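Local coordinates for hydrazine synthase alpha subunit (Candidatus Kuenenia stuttgartiensis, PDB 5C2V), which catalyses, as part of the hydrazine synthase complex, the condensation of hydroxylamine with ammonia to give hydrazine, and carries two c-type hemes, at residues 208-211 against 216-219; 716-721 against 759-764. All coordinates share one frame; numbering follows the deposited sequence.

The two contacts illustrate how the secondary structure that is joined sets the chemistry of the joint. Contact 1 pairs neighbouring strands of a beta hairpin, so main-chain hydrogen bonds carry it and side chains pack mainly on one face; it is partly buried and lies away from the known sites. Contact 2, fully buried, brings together two helices of the cytochrome c region that are well apart in sequence. No hydrogen bond links 716-721 to 759-764; a few aliphatic groups touch, and Arg721 bonds a heme propionate. The contacts share no element. The centres of contact 1 and contact 2 are about 44 Å apart, on opposite sides of the chain's centre.

Contact 1: 208-211 against 216-219; sequences GIEF and TTID
Phe211 and Thr216 form the hydrogen-bonded pair nearest the turn of an antiparallel beta hairpin, whose short strands run at 163° to one another. Their bonds are reciprocal: Phe211 N to Thr216 O and Thr216 N to Phe211 O, each 2.9 Å, the second the straighter. Two residues along, Ile209 and Ile218 make the next hydrogen-bonded pair. Here the two bonds are unequal: Ile218 N points almost directly at Ile209 O (174° at the hydrogen), whereas the return bond from Ile209 N to Ile218 O is bent and weak. The same Ile218 O also receives a CA-H...O contact from Gly208 CA at 3.2 Å.

Apolar contact gathers on the face that carries Ile209, Phe211, Thr216 and Ile218. The two isoleucines lie side by side, with Ile218 CG1 3.6 Å from Ile209 CB. In Ile218, CG1 sits between the backbone N and the carbonyl carbon (chi1 54°), a setting that brings this branch toward the partner strand and lets CD1 reach obliquely to Phe211 CZ at 3.6 Å. Thr216 OG1 lies at the edge of the Phe211 ring, in its plane, 3.7 Å from Phe211 CD2 and 3.3 Å from Phe211 CB; its hydrogen bond goes to Met118 O. On the other face, the non-hydrogen-bonded pair Glu210 and Thr217 makes a slighter contact, Glu210 CG lying 3.9 Å from Thr217 CG2.

The hairpin probably belongs to the N-terminal domain, which includes a six-bladed beta-propeller. Strand 216-220 pairs with strand 186-191, through backbone bonds of Thr217 with Asp191 and of Asp219 with Arg189, making 209-211 an added strand on that antiparallel sheet. Asp219 forms salt bridges to Arg189 and Arg549, while Phe211 rests on the loop residues Asp120 and Leu121.

Contact 2: 716-721 against 759-764; sequences SLLVWR and EWIDLG. With HEC (heme c), chain B.
With CG1 anti to the carbonyl carbon (chi1 -61°) and the chain extended beyond it, Ile761 sends CD1 out from its helix toward Val719, while CG2, on the other branch, faces Ser716. Val719 answers with CG2, and the two side chains overlap alongside one another, running oppositely, Val719 CG2 lying 3.6 Å from Ile761 CD1. Leu718 CD2 adds a looser touch at 4.4 Å from the same Ile761 CD1. Ser716 OG comes within 3.5 Å of Ile761 CG2, but its polar partners are Asn709 N and Ala712 O, so a hydroxyl bonded within its own chain is covered by a methyl group.

These residues belong to the heme-bearing C-terminal domain, a cytochrome c module in which short helices pack around a bis-histidine-coordinated heme. Ser716 takes the N-cap position of helix 717-722, although its side chain makes no capping bond. A Schellman motif at Gly764, whose N bonds to Ile761 O at 3.0 Å, follows helix 751-762.

Helix 717-722 also faces the heme. Leu718 CD1, the methyl not used toward Ile761, lies 3.6 Å from the heme methyl CMB. Bends at chi2 and chi3 curl Arg721 so that its guanidinium meets a propionate at its edge: NH1 and NH2 both bond to heme O1D, at 2.6 Å and 2.8 Å, and both bonds are somewhat bent (148° and 137° at the hydrogen). Arg721 NH2 is also salt-bridged to Glu724, so one nitrogen serves both carboxylates, and Arg733 and Tyr707 give the heme further hydrogen bonds.

Contact 1: 208-211 against 216-219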
loop_
_atom_site.group_PDB
_atom_site.type_symbol
_atom_site.label_atom_id
_atom_site.label_comp_id
_atom_site.label_asym_id
_atom_site.label_seq_id
_atom_site.Cartn_x
_atom_site.Cartn_y
_atom_site.Cartn_z
ATOM N N GLY D 208 15.552 -3.308 -40.365
ATOM C CA GLY D 208 16.062 -2.979 -39.048
ATOM C C GLY D 208 17.418 -2.339 -39.244
ATOM O O GLY D 208 17.655 -1.676 -40.255
ATOM N N ILE D 209 18.297 -2.493 -38.262
ATOM C CA ILE D 209 19.686 -2.087 -38.446
ATOM C C ILE D 209 20.504 -3.265 -38.979
ATOM O O ILE D 209 20.481 -4.357 -38.409
ATOM C CB ILE D 209 20.303 -1.564 -37.140
ATOM C CG1 ILE D 209 19.440 -0.442 -36.560
ATOM C CG2 ILE D 209 21.725 -1.077 -37.378
ATOM C CD1 ILE D 209 19.864 0.006 -35.179
ATOM N N GLU D 210 21.213 -3.039 -40.082
ATOM C CA GLU D 210 22.008 -4.092 -40.711
ATOM C C GLU D 210 23.475 -4.043 -40.299
ATOM O O GLU D 210 24.073 -2.971 -40.208
ATOM C CB GLU D 210 21.906 -4.008 -42.237
ATOM C CG GLU D 210 20.709 -4.729 -42.835
ATOM C CD GLU D 210 20.778 -4.810 -44.350
ATOM O OE1 GLU D 210 20.600 -3.768 -45.013
ATOM O OE2 GLU D 210 21.018 -5.918 -44.876
ATOM N N PHE D 211 24.044 -5.221 -40.060
ATOM C CA PHE D 211 25.466 -5.367 -39.771
ATOM C C PHE D 211 26.114 -6.249 -40.837
ATOM O O PHE D 211 26.270 -7.457 -40.640
ATOM C CB PHE D 211 25.685 -5.963 -38.380
ATOM C CG PHE D 211 25.242 -5.069 -37.256
ATOM C CD1 PHE D 211 25.260 -3.691 -37.397
ATOM C CD2 PHE D 211 24.809 -5.609 -36.056
ATOM C CE1 PHE D 211 24.852 -2.869 -36.362
ATOM C CE2 PHE D 211 24.400 -4.792 -35.018
ATOM C CZ PHE D 211 24.423 -3.421 -35.172
ATOM N N THR D 216 25.083 -10.060 -40.044
ATOM C CA THR D 216 23.964 -10.186 -39.110
ATOM C C THR D 216 22.977 -9.038 -39.285
ATOM O O THR D 216 23.317 -8.008 -39.864
ATOM C CB THR D 216 24.441 -10.216 -37.644
ATOM O OG1 THR D 216 25.182 -9.024 -37.355
ATOM C CG2 THR D 216 25.322 -11.428 -37.384
ATOM N N THR D 217 21.755 -9.210 -38.788
ATOM C CA THR D 217 20.765 -8.133 -38.864
ATOM C C THR D 217 19.937 -8.052 -37.582
ATOM O O THR D 217 19.583 -9.077 -37.011
ATOM C CB THR D 217 19.820 -8.318 -40.072
ATOM O OG1 THR D 217 20.594 -8.507 -41.263
ATOM C CG2 THR D 217 18.921 -7.101 -40.249
ATOM N N ILE D 218 19.634 -6.839 -37.124
ATOM C CA ILE D 218 18.840 -6.688 -35.906
ATOM C C ILE D 218 17.545 -5.905 -36.118
ATOM O O ILE D 218 17.485 -4.965 -36.918
ATOM C CB ILE D 218 19.645 -5.999 -34.782
ATOM C CG1 ILE D 218 20.215 -4.664 -35.263
ATOM C CG2 ILE D 218 20.759 -6.906 -34.293
ATOM C CD1 ILE D 218 20.960 -3.899 -34.192
ATOM N N ASP D 219 16.513 -6.315 -35.383
ATOM C CA ASP D 219 15.213 -5.653 -35.395
ATOM C C ASP D 219 14.712 -5.470 -33.963
ATOM O O ASP D 219 14.873 -6.361 -33.130
ATOM C CB ASP D 219 14.205 -6.460 -36.218
ATOM C CG ASP D 219 12.818 -5.846 -36.212
ATOM O OD1 ASP D 219 12.712 -4.608 -36.339
ATOM O OD2 ASP D 219 11.834 -6.603 -36.078
#

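Contact 2: 716-721 against 759-764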
loop_
_atom_site.group_PDB
_atom_site.type_symbol
_atom_site.label_atom_id
_atom_site.label_comp_id
_atom_site.label_asym_id
_atom_site.label_seq_id
_atom_site.Cartn_x
_atom_site.Cartn_y
_atom_site.Cartn_z
ATOM N N SER D 716 -9.332 17.340 -11.078
ATOM C CA SER D 716 -8.570 18.531 -10.720
ATOM C C SER D 716 -9.466 19.695 -10.305
ATOM O O SER D 716 -10.406 20.051 -11.016
ATOM C CB SER D 716 -7.674 18.952 -11.889
ATOM O OG SER D 716 -6.734 17.935 -12.196
ATOM N N LEU D 717 -9.159 20.282 -9.151
ATOM C CA LEU D 717 -9.925 21.402 -8.611
ATOM C C LEU D 717 -9.957 22.574 -9.586
ATOM O O LEU D 717 -10.972 23.264 -9.708
ATOM C CB LEU D 717 -9.340 21.844 -7.263
ATOM C CG LEU D 717 -10.152 22.796 -6.377
ATOM C CD1 LEU D 717 -9.840 22.537 -4.913
ATOM C CD2 LEU D 717 -9.879 24.256 -6.717
ATOM N N LEU D 718 -8.841 22.795 -10.273
ATOM C CA LEU D 718 -8.744 23.853 -11.272
ATOM C C LEU D 718 -9.803 23.679 -12.353
ATOM O O LEU D 718 -10.490 24.630 -12.726
ATOM C CB LEU D 718 -7.351 23.871 -11.902
ATOM C CG LEU D 718 -7.139 24.849 -13.056
ATOM C CD1 LEU D 718 -7.378 26.270 -12.586
ATOM C CD2 LEU D 718 -5.743 24.699 -13.644
ATOM N N VAL D 719 -9.932 22.452 -12.846
ATOM C CA VAL D 719 -10.907 22.139 -13.882
ATOM C C VAL D 719 -12.325 22.191 -13.317
ATOM O O VAL D 719 -13.257 22.628 -13.994
ATOM C CB VAL D 719 -10.639 20.754 -14.498
ATOM C CG1 VAL D 719 -11.621 20.464 -15.616
ATOM C CG2 VAL D 719 -9.214 20.680 -15.017
ATOM N N TRP D 720 -12.475 21.748 -12.071
ATOM C CA TRP D 720 -13.749 21.845 -11.362
ATOM C C TRP D 720 -14.249 23.284 -11.337
ATOM O O TRP D 720 -15.439 23.541 -11.514
ATOM C CB TRP D 720 -13.613 21.317 -9.930
ATOM C CG TRP D 720 -13.758 19.829 -9.800
ATOM C CD1 TRP D 720 -13.126 18.874 -10.539
ATOM C CD2 TRP D 720 -14.577 19.128 -8.856
ATOM N NE1 TRP D 720 -13.506 17.621 -10.122
ATOM C CE2 TRP D 720 -14.396 17.750 -9.088
ATOM C CE3 TRP D 720 -15.447 19.531 -7.839
ATOM C CZ2 TRP D 720 -15.054 16.774 -8.343
ATOM C CZ3 TRP D 720 -16.099 18.561 -7.099
ATOM C CH2 TRP D 720 -15.900 17.199 -7.355
ATOM N N ARG D 721 -13.329 24.218 -11.121
ATOM C CA ARG D 721 -13.676 25.633 -11.059
ATOM C C ARG D 721 -13.875 26.238 -12.444
ATOM O O ARG D 721 -14.761 27.068 -12.643
ATOM C CB ARG D 721 -12.605 26.415 -10.298
ATOM C CG ARG D 721 -12.548 26.097 -8.813
ATOM C CD ARG D 721 -13.933 26.165 -8.190
ATOM N NE ARG D 721 -14.592 27.442 -8.449
ATOM C CZ ARG D 721 -14.459 28.520 -7.684
ATOM N NH1 ARG D 721 -13.688 28.478 -6.607
ATOM N NH2 ARG D 721 -15.096 29.640 -7.998
ATOM N N GLU D 759 -6.305 19.217 -21.637
ATOM C CA GLU D 759 -5.338 18.369 -22.324
ATOM C C GLU D 759 -3.993 18.372 -21.613
ATOM O O GLU D 759 -3.370 17.322 -21.445
ATOM C CB GLU D 759 -5.155 18.822 -23.774
ATOM C CG GLU D 759 -6.263 18.383 -24.711
ATOM C CD GLU D 759 -5.987 18.766 -26.152
ATOM O OE1 GLU D 759 -5.411 19.851 -26.381
ATOM O OE2 GLU D 759 -6.341 17.978 -27.054
ATOM N N TRP D 760 -3.552 19.557 -21.202
ATOM C CA TRP D 760 -2.288 19.699 -20.489
ATOM C C TRP D 760 -2.266 18.850 -19.223
ATOM O O TRP D 760 -1.295 18.139 -18.964
ATOM C CB TRP D 760 -2.028 21.165 -20.138
ATOM C CG TRP D 760 -0.886 21.354 -19.185
ATOM C CD1 TRP D 760 0.427 21.050 -19.406
ATOM C CD2 TRP D 760 -0.955 21.897 -17.861
ATOM N NE1 TRP D 760 1.178 21.366 -18.299
ATOM C CE2 TRP D 760 0.353 21.888 -17.338
ATOM C CE3 TRP D 760 -1.995 22.387 -17.067
ATOM C CZ2 TRP D 760 0.648 22.350 -16.057
ATOM C CZ3 TRP D 760 -1.701 22.847 -15.797
ATOM C CH2 TRP D 760 -0.391 22.826 -15.304
ATOM N N ILE D 761 -3.341 18.916 -18.445
ATOM C CA ILE D 761 -3.423 18.147 -17.208
ATOM C C ILE D 761 -3.505 16.644 -17.476
ATOM O O ILE D 761 -2.830 15.851 -16.817
ATOM C CB ILE D 761 -4.629 18.583 -16.358
ATOM C CG1 ILE D 761 -4.498 20.056 -15.973
ATOM C CG2 ILE D 761 -4.745 17.725 -15.112
ATOM C CD1 ILE D 761 -5.574 20.541 -15.032
ATOM N N ASP D 762 -4.323 16.256 -18.451
ATOM C CA ASP D 762 -4.477 14.846 -18.805
ATOM C C ASP D 762 -3.177 14.240 -19.332
ATOM O O ASP D 762 -2.948 13.036 -19.201
ATOM C CB ASP D 762 -5.587 14.675 -19.843
ATOM C CG ASP D 762 -6.921 14.321 -19.216
ATOM O OD1 ASP D 762 -7.042 14.415 -17.976
ATOM O OD2 ASP D 762 -7.850 13.953 -19.964
ATOM N N LEU D 763 -2.330 15.077 -19.924
ATOM C CA LEU D 763 -1.038 14.635 -20.442
ATOM C C LEU D 763 -0.012 14.410 -19.334
ATOM O O LEU D 763 1.089 13.924 -19.590
ATOM C CB LEU D 763 -0.488 15.648 -21.449
ATOM C CG LEU D 763 -1.025 15.590 -22.880
ATOM C CD1 LEU D 763 -0.543 16.795 -23.666
ATOM C CD2 LEU D 763 -0.596 14.301 -23.561
ATOM N N GLY D 764 -0.374 14.758 -18.104
ATOM C CA GLY D 764 0.547 14.653 -16.987
ATOM C C GLY D 764 1.052 15.991 -16.478
ATOM O O GLY D 764 1.904 16.035 -15.591
HETATM FE FE HEC B . -9.682 33.114 -10.082
HETATM C CHA HEC B . -10.434 31.855 -6.979
HETATM C CHB HEC B . -8.272 30.114 -10.970
HETATM C CHC HEC B . -9.023 34.332 -13.252
HETATM C CHD HEC B . -10.853 36.219 -9.178
HETATM N NA HEC B . -9.368 31.334 -9.138
HETATM C C1A HEC B . -9.831 31.002 -7.878
HETATM C C2A HEC B . -9.568 29.593 -7.666
HETATM C C3A HEC B . -8.974 29.111 -8.762
HETATM C C4A HEC B . -8.834 30.195 -9.714
HETATM C CMA HEC B . -8.516 27.652 -8.977
HETATM C CAA HEC B . -9.917 28.788 -6.395
HETATM C CBA HEC B . -8.765 28.876 -5.398
HETATM C CGA HEC B . -9.045 27.973 -4.224
HETATM O O1A HEC B . -8.073 27.533 -3.556
HETATM O O2A HEC B . -10.240 27.683 -3.962
HETATM N NB HEC B . -8.758 32.382 -11.776
HETATM C C1B HEC B . -8.354 31.074 -11.957
HETATM C C2B HEC B . -8.039 30.894 -13.361
HETATM C C3B HEC B . -8.238 32.061 -13.985
HETATM C C4B HEC B . -8.702 33.017 -13.003
HETATM C CMB HEC B . -7.537 29.583 -14.004
HETATM C CAB HEC B . -8.041 32.366 -15.488
HETATM C CBB HEC B . -9.151 31.681 -16.317
HETATM N NC HEC B . -9.900 34.929 -11.038
HETATM C C1C HEC B . -9.558 35.217 -12.345
HETATM C C2C HEC B . -9.974 36.574 -12.636
HETATM C C3C HEC B . -10.364 37.131 -11.482
HETATM C C4C HEC B . -10.402 36.085 -10.473
HETATM C CMC HEC B . -9.621 37.321 -13.942
HETATM C CAC HEC B . -10.828 38.593 -11.272
HETATM C CBC HEC B . -12.126 38.883 -12.060
HETATM N ND HEC B . -10.508 33.915 -8.325
HETATM C C1D HEC B . -10.950 35.232 -8.217
HETATM C C2D HEC B . -11.539 35.413 -6.911
HETATM C C3D HEC B . -11.429 34.055 -6.204
HETATM C C4D HEC B . -10.763 33.184 -7.163
HETATM C CMD HEC B . -12.164 36.708 -6.346
HETATM C CAD HEC B . -11.922 33.768 -4.761
HETATM C CBD HEC B . -12.554 32.391 -4.556
HETATM C CGD HEC B . -13.684 32.136 -5.520
HETATM O O1D HEC B . -14.010 30.942 -5.747
HETATM O O2D HEC B . -14.261 33.114 -6.061
#